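Local coordinates for uncharacterized protein (Vanderwaltozyma polyspora, PDB 5THE) that binds RNA through the MID and PIWI domains that form the C-terminal lobe of a budding-yeast Argonaute, consistent with guide-directed selection and cleavage of RNA targets, at residues N78-F83 with K122-N127; N184-Y189 with L214-V219; P336-Y341 with D380-C385. All blocks are in the same frame, centred on the assembly; numbering follows the deposited sequence.

Interaction 1: residues N78-F83 with K122-N127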
loop_
_atom_site.group_PDB
_atom_site.type_symbol
_atom_site.label_atom_id
_atom_site.label_comp_id
_atom_site.label_asym_id
_atom_site.label_seq_id
_atom_site.Cartn_x
_atom_site.Cartn_y
_atom_site.Cartn_z
ATOM N N ASN A 78 11.295 -18.532 12.774
ATOM C CA ASN A 78 12.151 -19.333 11.906
ATOM C C ASN A 78 12.070 -18.804 10.481
ATOM O O ASN A 78 10.977 -18.539 9.967
ATOM C CB ASN A 78 11.741 -20.805 11.933
ATOM C CG ASN A 78 11.867 -21.413 13.313
ATOM O OD1 ASN A 78 12.944 -21.426 13.892
ATOM N ND2 ASN A 78 10.763 -21.907 13.848
ATOM N N LEU A 79 13.221 -18.673 9.840
ATOM C CA LEU A 79 13.320 -18.143 8.481
ATOM C C LEU A 79 13.936 -19.230 7.611
ATOM O O LEU A 79 15.107 -19.572 7.786
ATOM C CB LEU A 79 14.161 -16.865 8.444
ATOM C CG LEU A 79 14.288 -16.181 7.077
ATOM C CD1 LEU A 79 12.928 -15.727 6.597
ATOM C CD2 LEU A 79 15.242 -15.001 7.126
ATOM N N ARG A 80 13.149 -19.772 6.681
ATOM C CA ARG A 80 13.573 -20.876 5.826
ATOM C C ARG A 80 13.776 -20.363 4.408
ATOM O O ARG A 80 12.832 -19.873 3.779
ATOM C CB ARG A 80 12.546 -22.007 5.811
ATOM C CG ARG A 80 12.448 -22.801 7.096
ATOM C CD ARG A 80 13.802 -23.309 7.565
ATOM N NE ARG A 80 14.428 -24.253 6.638
ATOM C CZ ARG A 80 14.060 -25.524 6.493
ATOM N NH1 ARG A 80 13.044 -26.009 7.199
ATOM N NH2 ARG A 80 14.707 -26.309 5.638
ATOM N N ALA A 81 14.997 -20.488 3.906
ATOM C CA ALA A 81 15.291 -20.099 2.542
ATOM C C ALA A 81 14.961 -21.252 1.601
ATOM O O ALA A 81 15.318 -22.405 1.861
ATOM C CB ALA A 81 16.761 -19.698 2.410
ATOM N N ILE A 82 14.268 -20.944 0.517
ATOM C CA ILE A 82 13.997 -21.901 -0.548
ATOM C C ILE A 82 14.539 -21.287 -1.826
ATOM O O ILE A 82 14.037 -20.258 -2.292
ATOM C CB ILE A 82 12.503 -22.224 -0.673
ATOM C CG1 ILE A 82 11.988 -22.857 0.627
ATOM C CG2 ILE A 82 12.248 -23.134 -1.893
ATOM C CD1 ILE A 82 10.491 -23.187 0.597
ATOM N N PHE A 83 15.588 -21.890 -2.371
ATOM C CA PHE A 83 16.208 -21.390 -3.590
ATOM C C PHE A 83 15.427 -21.926 -4.783
ATOM O O PHE A 83 15.405 -23.135 -5.034
ATOM C CB PHE A 83 17.677 -21.803 -3.653
ATOM C CG PHE A 83 18.461 -21.096 -4.723
ATOM C CD1 PHE A 83 18.491 -21.582 -6.019
ATOM C CD2 PHE A 83 19.168 -19.947 -4.432
ATOM C CE1 PHE A 83 19.206 -20.928 -7.011
ATOM C CE2 PHE A 83 19.891 -19.290 -5.419
ATOM C CZ PHE A 83 19.903 -19.783 -6.709
ATOM N N LYS A 122 18.591 -25.446 7.063
ATOM C CA LYS A 122 19.382 -25.426 5.840
ATOM C C LYS A 122 18.532 -24.955 4.657
ATOM O O LYS A 122 17.374 -25.371 4.520
ATOM C CB LYS A 122 19.939 -26.823 5.556
ATOM C CG LYS A 122 20.916 -26.891 4.400
ATOM C CD LYS A 122 22.208 -26.139 4.729
ATOM C CE LYS A 122 23.191 -26.191 3.559
ATOM N NZ LYS A 122 24.436 -25.404 3.810
ATOM N N PRO A 123 19.068 -24.092 3.789
ATOM C CA PRO A 123 18.333 -23.707 2.576
ATOM C C PRO A 123 17.999 -24.904 1.695
ATOM O O PRO A 123 18.765 -25.862 1.580
ATOM C CB PRO A 123 19.301 -22.752 1.864
ATOM C CG PRO A 123 20.091 -22.145 2.977
ATOM C CD PRO A 123 20.266 -23.263 3.994
ATOM N N ILE A 124 16.844 -24.825 1.047
ATOM C CA ILE A 124 16.323 -25.914 0.230
ATOM C C ILE A 124 16.352 -25.493 -1.229
ATOM O O ILE A 124 15.887 -24.401 -1.580
ATOM C CB ILE A 124 14.902 -26.295 0.661
ATOM C CG1 ILE A 124 14.940 -26.869 2.077
ATOM C CG2 ILE A 124 14.286 -27.248 -0.351
ATOM C CD1 ILE A 124 13.584 -27.105 2.646
ATOM N N LEU A 125 16.884 -26.365 -2.077
ATOM C CA LEU A 125 16.989 -26.117 -3.504
ATOM C C LEU A 125 15.821 -26.780 -4.221
ATOM O O LEU A 125 15.559 -27.971 -4.023
ATOM C CB LEU A 125 18.322 -26.642 -4.048
ATOM C CG LEU A 125 18.504 -26.545 -5.567
ATOM C CD1 LEU A 125 18.492 -25.100 -6.015
ATOM C CD2 LEU A 125 19.808 -27.214 -6.020
ATOM N N ILE A 126 15.118 -26.009 -5.042
ATOM C CA ILE A 126 14.017 -26.524 -5.854
ATOM C C ILE A 126 14.335 -26.282 -7.324
ATOM O O ILE A 126 14.457 -25.129 -7.763
ATOM C CB ILE A 126 12.678 -25.885 -5.462
ATOM C CG1 ILE A 126 12.285 -26.351 -4.057
ATOM C CG2 ILE A 126 11.613 -26.205 -6.500
ATOM C CD1 ILE A 126 10.814 -26.334 -3.786
ATOM N N ASN A 127 14.460 -27.363 -8.085
ATOM C CA ASN A 127 14.705 -27.293 -9.516
ATOM C C ASN A 127 13.397 -27.459 -10.271
ATOM O O ASN A 127 12.425 -27.995 -9.741
ATOM C CB ASN A 127 15.693 -28.378 -9.953
ATOM C CG ASN A 127 17.070 -28.159 -9.394
ATOM O OD1 ASN A 127 17.654 -27.095 -9.572
ATOM N ND2 ASN A 127 17.604 -29.165 -8.705
#
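I82 pairs with I124, and F83 with L125, in a parallel ladder within the Rossmann-like sheet expected of an Argonaute MID domain; segments 78-83 and 124-127 run with axes 4.6 Å apart at closest and 27° between their directions. The tight part is marked by burial: A81, I82, F83 and I126 are all buried. F83 is held through both its N-H and its carbonyl: its N donates to I124 O at 2.6 Å, and its O accepts from I126 N at 2.9 Å. One step earlier, A81 O receives I124 N at 3.0 Å. On the face carrying I82, I124 and I126, CG2 of I82 meets CG1 of I126 at 3.9 Å, and L174 and L177 of helix 169-179 pack against this row. The solvent side is marked by L125 and K122, both exposed. F83 and L125 lie side by side, CD1 to CD1 at 3.5 Å, a close contact although L125 is exposed; the buried F83 ring also makes an edge-to-face contact with W220. At the entrance to the ladder, K122 NZ forms salt bridges with D100 and E96 of helix 95-111 while its carbonyl serves the contact. A81 CB and P123 CB touch nearby at 4.0 Å. The R80 chain is bent at both chi2 and chi3, and its guanidinium reaches that carbonyl edge-on: NH2 donates to K122 O at 3.0 Å, with an N-H...O angle of 162° and the oxygen just 12° out of the guanidinium plane.

Interaction 2: residues N184-Y189 with L214-V219. With nucleotides of chain B.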
loop_
_atom_site.group_PDB
_atom_site.type_symbol
_atom_site.label_atom_id
_atom_site.label_comp_id
_atom_site.label_asym_id
_atom_site.label_seq_id
_atom_site.Cartn_x
_atom_site.Cartn_y
_atom_site.Cartn_z
ATOM N N ASN A 184 5.466 -21.338 12.826
ATOM C CA ASN A 184 6.346 -20.232 13.186
ATOM C C ASN A 184 7.465 -20.105 12.149
ATOM O O ASN A 184 8.625 -19.838 12.476
ATOM C CB ASN A 184 6.896 -20.436 14.606
ATOM C CG ASN A 184 7.820 -19.323 15.071
ATOM O OD1 ASN A 184 7.677 -18.163 14.688
ATOM N ND2 ASN A 184 8.794 -19.692 15.900
ATOM N N THR A 185 7.122 -20.321 10.879
ATOM C CA THR A 185 8.128 -20.331 9.827
ATOM C C THR A 185 7.775 -19.326 8.738
ATOM O O THR A 185 6.656 -19.321 8.211
ATOM C CB THR A 185 8.297 -21.735 9.240
ATOM O OG1 THR A 185 8.983 -22.553 10.189
ATOM C CG2 THR A 185 9.119 -21.681 7.973
ATOM N N TYR A 186 8.741 -18.468 8.425
ATOM C CA TYR A 186 8.646 -17.498 7.349
ATOM C C TYR A 186 9.478 -18.015 6.194
ATOM O O TYR A 186 10.635 -18.404 6.390
ATOM C CB TYR A 186 9.160 -16.126 7.807
ATOM C CG TYR A 186 8.727 -15.000 6.903
ATOM C CD1 TYR A 186 9.340 -14.802 5.666
ATOM C CD2 TYR A 186 7.692 -14.145 7.273
ATOM C CE1 TYR A 186 8.942 -13.785 4.828
ATOM C CE2 TYR A 186 7.283 -13.117 6.443
ATOM C CZ TYR A 186 7.911 -12.945 5.221
ATOM O OH TYR A 186 7.519 -11.938 4.386
ATOM N N ILE A 187 8.897 -18.043 4.999
ATOM C CA ILE A 187 9.597 -18.558 3.833
ATOM C C ILE A 187 10.273 -17.415 3.092
ATOM O O ILE A 187 9.640 -16.401 2.791
ATOM C CB ILE A 187 8.642 -19.302 2.894
ATOM C CG1 ILE A 187 8.148 -20.587 3.539
ATOM C CG2 ILE A 187 9.359 -19.609 1.577
ATOM C CD1 ILE A 187 6.930 -21.111 2.857
ATOM N N LEU A 188 11.544 -17.598 2.757
ATOM C CA LEU A 188 12.262 -16.678 1.875
ATOM C C LEU A 188 12.546 -17.401 0.564
ATOM O O LEU A 188 13.400 -18.290 0.506
ATOM C CB LEU A 188 13.548 -16.180 2.530
ATOM C CG LEU A 188 14.414 -15.277 1.652
ATOM C CD1 LEU A 188 13.630 -14.032 1.203
ATOM C CD2 LEU A 188 15.701 -14.900 2.391
ATOM N N TYR A 189 11.810 -17.053 -0.479
ATOM C CA TYR A 189 12.108 -17.582 -1.799
ATOM C C TYR A 189 13.275 -16.792 -2.385
ATOM O O TYR A 189 13.203 -15.562 -2.502
ATOM C CB TYR A 189 10.883 -17.493 -2.702
ATOM C CG TYR A 189 9.775 -18.450 -2.347
ATOM C CD1 TYR A 189 9.989 -19.827 -2.364
ATOM C CD2 TYR A 189 8.492 -17.984 -2.047
ATOM C CE1 TYR A 189 8.974 -20.707 -2.058
ATOM C CE2 TYR A 189 7.466 -18.868 -1.734
ATOM C CZ TYR A 189 7.715 -20.230 -1.742
ATOM O OH TYR A 189 6.707 -21.122 -1.436
ATOM N N LEU A 214 3.221 -17.316 5.077
ATOM C CA LEU A 214 3.976 -16.074 4.956
ATOM C C LEU A 214 5.245 -16.309 4.146
ATOM O O LEU A 214 5.979 -17.269 4.386
ATOM C CB LEU A 214 4.331 -15.537 6.345
ATOM C CG LEU A 214 3.175 -15.099 7.245
ATOM C CD1 LEU A 214 3.753 -14.406 8.469
ATOM C CD2 LEU A 214 2.200 -14.163 6.499
ATOM N N ASN A 215 5.517 -15.419 3.195
ATOM C CA ASN A 215 6.691 -15.599 2.360
ATOM C C ASN A 215 7.066 -14.271 1.726
ATOM O O ASN A 215 6.205 -13.432 1.460
ATOM C CB ASN A 215 6.448 -16.649 1.257
ATOM C CG ASN A 215 5.464 -16.165 0.196
ATOM O OD1 ASN A 215 5.861 -15.786 -0.913
ATOM N ND2 ASN A 215 4.173 -16.151 0.541
ATOM N N SER A 216 8.356 -14.115 1.451
ATOM C CA SER A 216 8.864 -13.041 0.617
ATOM C C SER A 216 9.801 -13.634 -0.425
ATOM O O SER A 216 10.448 -14.662 -0.197
ATOM C CB SER A 216 9.624 -11.971 1.437
ATOM O OG SER A 216 8.815 -11.434 2.471
ATOM N N CYS A 217 9.870 -12.974 -1.567
ATOM C CA CYS A 217 10.831 -13.315 -2.596
ATOM C C CYS A 217 11.981 -12.327 -2.610
ATOM O O CYS A 217 11.836 -11.146 -2.293
ATOM C CB CYS A 217 10.187 -13.329 -3.980
ATOM S SG CYS A 217 8.958 -14.590 -4.113
ATOM N N VAL A 218 13.111 -12.815 -3.077
ATOM C CA VAL A 218 14.316 -12.018 -3.156
ATOM C C VAL A 218 15.058 -12.504 -4.398
ATOM O O VAL A 218 15.115 -13.712 -4.645
ATOM C CB VAL A 218 15.064 -12.206 -1.816
ATOM C CG1 VAL A 218 16.195 -13.205 -1.874
ATOM C CG2 VAL A 218 15.362 -10.913 -1.136
ATOM N N VAL A 219 15.515 -11.579 -5.249
ATOM C CA VAL A 219 16.334 -11.963 -6.397
ATOM C C VAL A 219 17.752 -12.201 -5.898
ATOM O O VAL A 219 18.341 -11.340 -5.228
ATOM C CB VAL A 219 16.293 -10.891 -7.508
ATOM C CG1 VAL A 219 17.218 -11.262 -8.678
ATOM C CG2 VAL A 219 14.877 -10.718 -8.020
ATOM O OP3 U B 1 6.514 -9.634 -3.144
ATOM P P U B 1 7.800 -10.069 -2.564
ATOM O OP1 U B 1 7.645 -11.419 -1.970
ATOM O OP2 U B 1 8.332 -9.001 -1.702
ATOM O "O5'" U B 1 8.811 -10.271 -3.759
ATOM C "C5'" U B 1 9.513 -9.176 -4.331
ATOM C "C4'" U B 1 10.703 -9.693 -5.080
ATOM O "O4'" U B 1 10.253 -10.532 -6.185
ATOM C "C3'" U B 1 11.620 -8.635 -5.676
ATOM O "O3'" U B 1 12.976 -9.041 -5.483
ATOM C "C2'" U B 1 11.260 -8.649 -7.163
ATOM O "O2'" U B 1 12.301 -8.246 -8.025
ATOM C "C1'" U B 1 10.878 -10.114 -7.386
ATOM N N1 U B 1 9.928 -10.306 -8.501
ATOM C C2 U B 1 10.294 -11.143 -9.525
ATOM O O2 U B 1 11.351 -11.736 -9.512
ATOM N N3 U B 1 9.385 -11.274 -10.551
ATOM C C4 U B 1 8.154 -10.650 -10.637
ATOM O O4 U B 1 7.429 -10.868 -11.613
ATOM C C5 U B 1 7.845 -9.782 -9.543
ATOM C C6 U B 1 8.725 -9.638 -8.543
ATOM P P A B 2 14.136 -7.936 -5.359
ATOM O OP1 A B 2 14.154 -7.200 -6.649
ATOM O OP2 A B 2 15.358 -8.635 -4.851
ATOM O "O5'" A B 2 13.615 -6.940 -4.234
ATOM C "C5'" A B 2 13.149 -7.429 -2.973
ATOM C "C4'" A B 2 13.155 -6.339 -1.939
ATOM O "O4'" A B 2 14.520 -5.977 -1.639
ATOM C "C3'" A B 2 12.526 -5.025 -2.361
ATOM O "O3'" A B 2 11.132 -5.043 -2.260
ATOM C "C2'" A B 2 13.196 -4.026 -1.429
ATOM O "O2'" A B 2 12.661 -4.145 -0.118
ATOM C "C1'" A B 2 14.612 -4.584 -1.402
ATOM N N9 A B 2 15.474 -4.033 -2.466
ATOM C C8 A B 2 15.594 -4.499 -3.752
ATOM N N7 A B 2 16.469 -3.859 -4.474
ATOM C C5 A B 2 16.982 -2.920 -3.584
ATOM C C6 A B 2 17.953 -1.937 -3.748
ATOM N N6 A B 2 18.578 -1.772 -4.916
ATOM N N1 A B 2 18.238 -1.145 -2.679
ATOM C C2 A B 2 17.572 -1.363 -1.531
ATOM N N3 A B 2 16.622 -2.269 -1.253
ATOM C C4 A B 2 16.378 -3.008 -2.341
HETATM O O HOH W 1 5.620 -19.477 5.989
#
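CG of Y186 stands anti to its backbone N (chi1 -163°), and the ring beyond it lies beside L214-S216, while CG of N215 occupies the crowded position between backbone N and carbonyl carbon (chi1 69°), with its amide beside the Y189 ring. The backbone of L214 and N215 lies over one face of the Y186 ring, and CB of L214 touches CD2 of that ring at 3.8 Å. Y186 OH is hydrogen-bonded to S216 OG, but the modelled 2.4 Å is very short and doubtful. On the opposite side of the sheet, N215 OD1 meets the edge of the Y189 ring, 3.6 Å from CE2, with ring and amide planes 67° apart; I187 CG2 lies over the centre of one face of the same ring. K204 NZ bonds this OD1, and D208 and A213 take the ND2, which fixes the amide rotation. The parallel ladder includes S216 N to I187 O at 2.9 Å and Y189 N to S216 O at 2.8 Å. L214 O receives both I187 N and a water that bridges to T185 O. On the side of strand 215-219 turned away from strand 185-191, C217 N donates to OP1 of U1 of chain B at 2.7 Å, and V219 N to OP2 of A2 of chain B at 3.0 Å, as expected for the guide 5' end in a MID domain. The strands are joined by helix 197-210 in a beta-alpha-beta crossover; helix 228-241 packs on Y186 and V218, helix 169-179 on I187 and Y189, and strand 77-85 pairs with strand 185-191.

Interaction 3: residues P336-Y341 with D380-C385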
loop_
_atom_site.group_PDB
_atom_site.type_symbol
_atom_site.label_atom_id
_atom_site.label_comp_id
_atom_site.label_asym_id
_atom_site.label_seq_id
_atom_site.Cartn_x
_atom_site.Cartn_y
_atom_site.Cartn_z
ATOM N N PRO A 336 -16.494 1.485 13.427
ATOM C CA PRO A 336 -16.052 2.865 13.226
ATOM C C PRO A 336 -17.239 3.809 13.122
ATOM O O PRO A 336 -18.341 3.430 12.711
ATOM C CB PRO A 336 -15.259 2.812 11.913
ATOM C CG PRO A 336 -15.716 1.573 11.222
ATOM C CD PRO A 336 -16.131 0.608 12.298
ATOM N N THR A 337 -17.011 5.045 13.542
ATOM C CA THR A 337 -18.041 6.060 13.447
ATOM C C THR A 337 -17.818 7.019 12.287
ATOM O O THR A 337 -18.688 7.856 12.031
ATOM C CB THR A 337 -18.151 6.838 14.769
ATOM O OG1 THR A 337 -16.901 7.475 15.065
ATOM C CG2 THR A 337 -18.519 5.884 15.916
ATOM N N LYS A 338 -16.691 6.906 11.581
ATOM C CA LYS A 338 -16.425 7.658 10.359
ATOM C C LYS A 338 -15.666 6.754 9.403
ATOM O O LYS A 338 -14.821 5.960 9.826
ATOM C CB LYS A 338 -15.585 8.929 10.605
ATOM C CG LYS A 338 -16.251 10.019 11.442
ATOM C CD LYS A 338 -15.334 11.240 11.515
ATOM C CE LYS A 338 -15.930 12.341 12.387
ATOM N NZ LYS A 338 -17.237 12.781 11.849
ATOM N N ILE A 339 -15.954 6.897 8.110
ATOM C CA ILE A 339 -15.287 6.125 7.066
ATOM C C ILE A 339 -14.684 7.094 6.055
ATOM O O ILE A 339 -15.349 8.037 5.609
ATOM C CB ILE A 339 -16.263 5.145 6.380
ATOM C CG1 ILE A 339 -16.843 4.172 7.412
ATOM C CG2 ILE A 339 -15.597 4.384 5.276
ATOM C CD1 ILE A 339 -17.864 3.204 6.812
ATOM N N MET A 340 -13.427 6.857 5.698
ATOM C CA MET A 340 -12.704 7.622 4.686
ATOM C C MET A 340 -12.347 6.673 3.552
ATOM O O MET A 340 -11.606 5.709 3.766
ATOM C CB MET A 340 -11.447 8.247 5.289
ATOM C CG MET A 340 -10.630 9.093 4.347
ATOM S SD MET A 340 -11.026 10.837 4.535
ATOM C CE MET A 340 -10.859 11.016 6.316
ATOM N N TYR A 341 -12.866 6.948 2.351
ATOM C CA TYR A 341 -12.802 6.022 1.221
ATOM C C TYR A 341 -11.953 6.617 0.096
ATOM O O TYR A 341 -12.393 7.525 -0.619
ATOM C CB TYR A 341 -14.217 5.702 0.747
ATOM C CG TYR A 341 -14.287 4.844 -0.487
ATOM C CD1 TYR A 341 -13.625 3.626 -0.547
ATOM C CD2 TYR A 341 -15.035 5.244 -1.592
ATOM C CE1 TYR A 341 -13.692 2.828 -1.690
ATOM C CE2 TYR A 341 -15.114 4.460 -2.733
ATOM C CZ TYR A 341 -14.448 3.248 -2.773
ATOM O OH TYR A 341 -14.529 2.455 -3.896
ATOM N N ASP A 380 -25.043 3.623 10.494
ATOM C CA ASP A 380 -25.022 4.539 9.354
ATOM C C ASP A 380 -23.887 5.545 9.533
ATOM O O ASP A 380 -24.122 6.732 9.763
ATOM C CB ASP A 380 -26.381 5.236 9.219
ATOM C CG ASP A 380 -26.443 6.186 8.038
ATOM O OD1 ASP A 380 -25.702 5.974 7.051
ATOM O OD2 ASP A 380 -27.234 7.156 8.113
ATOM N N PRO A 381 -22.636 5.103 9.418
ATOM C CA PRO A 381 -21.500 6.018 9.657
ATOM C C PRO A 381 -21.304 6.972 8.491
ATOM O O PRO A 381 -21.444 6.578 7.324
ATOM C CB PRO A 381 -20.302 5.064 9.806
ATOM C CG PRO A 381 -20.689 3.844 8.986
ATOM C CD PRO A 381 -22.197 3.728 9.093
ATOM N N PRO A 382 -20.956 8.231 8.758
ATOM C CA PRO A 382 -20.713 9.179 7.654
ATOM C C PRO A 382 -19.461 8.832 6.854
ATOM O O PRO A 382 -18.427 8.443 7.403
ATOM C CB PRO A 382 -20.559 10.526 8.372
ATOM C CG PRO A 382 -20.133 10.168 9.796
ATOM C CD PRO A 382 -20.802 8.854 10.085
ATOM N N VAL A 383 -19.552 9.015 5.545
ATOM C CA VAL A 383 -18.502 8.625 4.617
ATOM C C VAL A 383 -17.910 9.869 3.959
ATOM O O VAL A 383 -18.632 10.805 3.598
ATOM C CB VAL A 383 -19.060 7.654 3.560
ATOM C CG1 VAL A 383 -17.996 7.295 2.535
ATOM C CG2 VAL A 383 -19.621 6.393 4.244
ATOM N N THR A 384 -16.591 9.882 3.805
ATOM C CA THR A 384 -15.925 10.831 2.921
ATOM C C THR A 384 -15.269 10.017 1.818
ATOM O O THR A 384 -14.595 9.021 2.104
ATOM C CB THR A 384 -14.877 11.675 3.659
ATOM O OG1 THR A 384 -15.506 12.478 4.668
ATOM C CG2 THR A 384 -14.146 12.602 2.659
ATOM N N CYS A 385 -15.461 10.424 0.570
ATOM C CA CYS A 385 -14.806 9.770 -0.557
ATOM C C CYS A 385 -13.797 10.711 -1.220
ATOM O O CYS A 385 -14.120 11.859 -1.552
ATOM C CB CYS A 385 -15.836 9.284 -1.581
ATOM S SG CYS A 385 -15.081 8.668 -3.097
#
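I339 and V383, M340 and T384, and Y341 and C385 pair in parallel register, joining two strands of the RNase H-like PIWI domain through a beta-alpha-beta crossover that runs by way of helix 351-373. Three backbone hydrogen bonds define the ladder: I339 N to P382 O at 3.0 Å, T384 N to I339 O at 2.9 Å and Y341 N to T384 O at 2.7 Å. Ahead of the ladder P382, which has no N-H, puts its CD 3.0 Å from T337 O, a contact and not a hydrogen bond. Apolar contacts follow on the face of I339 and V383, where CD1 of I339 crosses to CG of P381 at 3.6 Å and V366 of helix 351-373 backs the proline. On the other face OG1 of T384 is hydrogen-bonded to D459 and N461, while its CB and CG2 meet SD of M340, 4.0 Å from CB, the two chains side by side. The last kind is a sulfur-aromatic contact: Y341, whose OH is bonded to E358, carries a ring approached obliquely by C385, the direction from ring centroid to SG lying 65° off the ring normal and SG 3.7 Å from CD2 of Y341.

Overall arrangement
Interactions 1 and 2 belong to one parallel sheet, with centres about 9 Å apart. Strands 77-85 and 185-191 are neighbours in it, through probable hydrogen bonds N78 O to Y186 N at 2.7 Å and I82 N to L188 O at 2.8 Å. Interaction 2 touches the 5' nucleotides of the bound RNA directly, whereas interaction 1, made by the next two strands of the sheet, comes no nearer than about 11 Å to the nucleic acid at its nearest atom. Interaction 3 lies in a different sheet across the chain's centre, about 36 Å from interaction 2 and 45 Å from interaction 1 between centres, and about 18 Å from the RNA at the nearest atoms.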